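Local coordinates for protein putative thioesterase (PDB 3HDU) that probably hydrolyses thioesters, as a member of the hotdog-fold thioesterase superfamily, at residues V42-E47 and A74-F79. Residues are numbered along the deposited sequence; the frame is centred on the assembly and turned at random.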
ATOM      1  N   VAL A  42       7.871 -21.773   7.392  1.00 72.61           N
ATOM      2  CA  VAL A  42       7.292 -22.382   8.606  1.00 72.27           C
ATOM      3  C   VAL A  42       5.809 -22.683   8.354  1.00 71.95           C
ATOM      4  O   VAL A  42       5.211 -22.122   7.438  1.00 71.84           O
ATOM      5  CB  VAL A  42       7.436 -21.489   9.870  1.00 72.09           C
ATOM      6  CG1 VAL A  42       8.899 -21.177  10.135  1.00 71.91           C
ATOM      7  CG2 VAL A  42       6.620 -20.201   9.744  1.00 72.08           C
ATOM      8  N   LYS A  43       5.230 -23.556   9.172  1.00 71.76           N
ATOM      9  CA  LYS A  43       3.822 -23.957   9.038  1.00 71.90           C
ATOM     10  C   LYS A  43       3.221 -24.266  10.412  1.00 71.78           C
ATOM     11  O   LYS A  43       3.698 -25.171  11.106  1.00 71.71           O
ATOM     12  CB  LYS A  43       3.721 -25.184   8.126  1.00 72.05           C
ATOM     13  CG  LYS A  43       2.309 -25.642   7.758  1.00 72.29           C
ATOM     14  CD  LYS A  43       2.369 -26.932   6.949  1.00 72.41           C
ATOM     15  CE  LYS A  43       0.991 -27.528   6.718  1.00 72.73           C
ATOM     16  NZ  LYS A  43       1.074 -28.922   6.158  1.00 72.71           N
ATOM     17  N   LEU A  44       2.195 -23.501  10.796  1.00 71.66           N
ATOM     18  CA  LEU A  44       1.474 -23.687  12.058  1.00 71.63           C
ATOM     19  C   LEU A  44       0.029 -24.089  11.780  1.00 71.69           C
ATOM     20  O   LEU A  44      -0.574 -23.604  10.822  1.00 71.86           O
ATOM     21  CB  LEU A  44       1.481 -22.394  12.877  1.00 71.52           C
ATOM     22  CG  LEU A  44       2.824 -21.846  13.365  1.00 71.46           C
ATOM     23  CD1 LEU A  44       2.591 -20.544  14.094  1.00 71.22           C
ATOM     24  CD2 LEU A  44       3.539 -22.834  14.276  1.00 71.33           C
ATOM     25  N   SER A  45      -0.503 -24.996  12.598  1.00 72.00           N
ATOM     26  CA  SER A  45      -1.912 -25.410  12.534  1.00 72.10           C
ATOM     27  C   SER A  45      -2.563 -24.931  13.826  1.00 72.23           C
ATOM     28  O   SER A  45      -1.953 -24.999  14.897  1.00 72.17           O
ATOM     29  CB  SER A  45      -2.064 -26.914  12.351  1.00 71.93           C
ATOM     30  OG  SER A  45      -1.475 -27.625  13.415  1.00 72.48           O
ATOM     31  N   PHE A  46      -3.790 -24.432  13.706  1.00 72.67           N
ATOM     32  CA  PHE A  46      -4.549 -23.878  14.822  1.00 72.81           C
ATOM     33  C   PHE A  46      -5.866 -24.616  14.992  1.00 73.53           C
ATOM     34  O   PHE A  46      -6.375 -25.191  14.033  1.00 73.10           O
ATOM     35  CB  PHE A  46      -4.824 -22.403  14.565  1.00 72.39           C
ATOM     36  CG  PHE A  46      -3.580 -21.564  14.462  1.00 72.34           C
ATOM     37  CD1 PHE A  46      -2.933 -21.394  13.235  1.00 72.30           C
ATOM     38  CD2 PHE A  46      -3.046 -20.942  15.595  1.00 72.19           C
ATOM     39  CE1 PHE A  46      -1.766 -20.613  13.140  1.00 72.38           C
ATOM     40  CE2 PHE A  46      -1.884 -20.159  15.511  1.00 72.14           C
ATOM     41  CZ  PHE A  46      -1.242 -19.993  14.283  1.00 72.15           C
ATOM     42  N   GLU A  47      -6.402 -24.593  16.216  1.00 74.60           N
ATOM     43  CA  GLU A  47      -7.681 -25.236  16.540  1.00 75.63           C
ATOM     44  C   GLU A  47      -8.525 -24.350  17.460  1.00 76.32           C
ATOM     45  O   GLU A  47      -8.094 -24.013  18.557  1.00 76.37           O
ATOM     46  CB  GLU A  47      -7.448 -26.602  17.201  1.00 75.71           C
ATOM     47  CG  GLU A  47      -8.733 -27.427  17.439  1.00 75.98           C
ATOM     48  CD  GLU A  47      -8.495 -28.766  18.115  1.00 76.16           C
ATOM     49  OE1 GLU A  47      -7.353 -29.275  18.106  1.00 76.97           O
ATOM     50  OE2 GLU A  47      -9.471 -29.317  18.663  1.00 75.97           O
ATOM     51  N   ALA A  74       4.108 -15.591  11.219  1.00 71.61           N
ATOM     52  CA  ALA A  74       5.129 -14.649  10.726  1.00 71.85           C
ATOM     53  C   ALA A  74       6.280 -14.470  11.731  1.00 71.61           C
ATOM     54  O   ALA A  74       7.446 -14.408  11.338  1.00 71.84           O
ATOM     55  CB  ALA A  74       4.499 -13.298  10.394  1.00 71.02           C
ATOM     56  N   GLY A  75       5.939 -14.396  13.016  1.00 71.47           N
ATOM     57  CA  GLY A  75       6.927 -14.273  14.094  1.00 71.31           C
ATOM     58  C   GLY A  75       7.891 -15.445  14.176  1.00 70.89           C
ATOM     59  O   GLY A  75       9.089 -15.244  14.393  1.00 71.38           O
ATOM     60  N   LEU A  76       7.365 -16.658  14.000  1.00 70.57           N
ATOM     61  CA  LEU A  76       8.171 -17.882  13.961  1.00 70.14           C
ATOM     62  C   LEU A  76       9.047 -17.919  12.703  1.00 70.47           C
ATOM     63  O   LEU A  76      10.206 -18.315  12.786  1.00 71.01           O
ATOM     64  CB  LEU A  76       7.275 -19.127  14.025  1.00 70.07           C
ATOM     65  CG  LEU A  76       7.924 -20.518  14.032  1.00 69.82           C
ATOM     66  CD1 LEU A  76       8.959 -20.641  15.129  1.00 69.61           C
ATOM     67  CD2 LEU A  76       6.858 -21.588  14.180  1.00 69.74           C
ATOM     68  N   ALA A  77       8.490 -17.528  11.550  1.00 70.29           N
ATOM     69  CA  ALA A  77       9.251 -17.459  10.287  1.00 70.02           C
ATOM     70  C   ALA A  77      10.379 -16.421  10.372  1.00 70.12           C
ATOM     71  O   ALA A  77      11.474 -16.656   9.848  1.00 69.89           O
ATOM     72  CB  ALA A  77       8.336 -17.154   9.106  1.00 69.96           C
ATOM     73  N   ALA A  78      10.096 -15.286  11.028  1.00 70.16           N
ATOM     74  CA  ALA A  78      11.086 -14.225  11.290  1.00 70.04           C
ATOM     75  C   ALA A  78      12.259 -14.778  12.110  1.00 69.97           C
ATOM     76  O   ALA A  78      13.414 -14.576  11.738  1.00 70.35           O
ATOM     77  CB  ALA A  78      10.442 -13.038  12.018  1.00 69.86           C
ATOM     78  N   PHE A  79      11.940 -15.488  13.198  1.00 69.70           N
ATOM     79  CA  PHE A  79      12.932 -16.158  14.064  1.00 69.63           C
ATOM     80  C   PHE A  79      13.865 -17.104  13.293  1.00 69.82           C
ATOM     81  O   PHE A  79      15.082 -17.075  13.500  1.00 69.77           O
ATOM     82  CB  PHE A  79      12.223 -16.931  15.201  1.00 69.59           C
ATOM     83  CG  PHE A  79      13.125 -17.859  15.975  1.00 69.48           C
ATOM     84  CD1 PHE A  79      13.941 -17.366  16.991  1.00 69.33           C
ATOM     85  CD2 PHE A  79      13.157 -19.233  15.684  1.00 69.25           C
ATOM     86  CE1 PHE A  79      14.784 -18.227  17.710  1.00 69.40           C
ATOM     87  CE2 PHE A  79      14.000 -20.103  16.395  1.00 69.27           C
ATOM     88  CZ  PHE A  79      14.815 -19.598  17.414  1.00 69.37           C
TER
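Val42 sets both its methyls against the helix backbone at Ala77, where the two CA atoms lie 5.6 Å apart. CG2 meets the Ala77 methyl, CB, at 3.6 Å, while CG1, anti to the valine's own carbonyl carbon (chi1 -58°), lies 3.7 Å from Ala77 CA and also faces Leu76, whose CG is 4.1 Å from it. Leu76 leaves the helix toward the strand with CG anti to its backbone N (chi1 -179°), which with the second torsion turns CD2 toward Leu44, where it meets that residue's CD2 at 3.5 Å; the two leucine side chains cross at a slant, methyl against methyl. Cutting Val42 back to a glycine would probably leave a gap over Ala77 and deprive Leu76 CG of its neighbour on that side. All four residues are buried, and the contact is wholly apolar. Val16 and Phe20 of helix 7-22 also touch Leu76, and Val34 and Thr73 touch Leu44. Strand 41-48 and helix 58-85 run roughly antiparallel here, their local axes 151° apart and 8.2 Å at closest approach: the long central helix lying in the curve of an antiparallel sheet, the core of the hotdog fold.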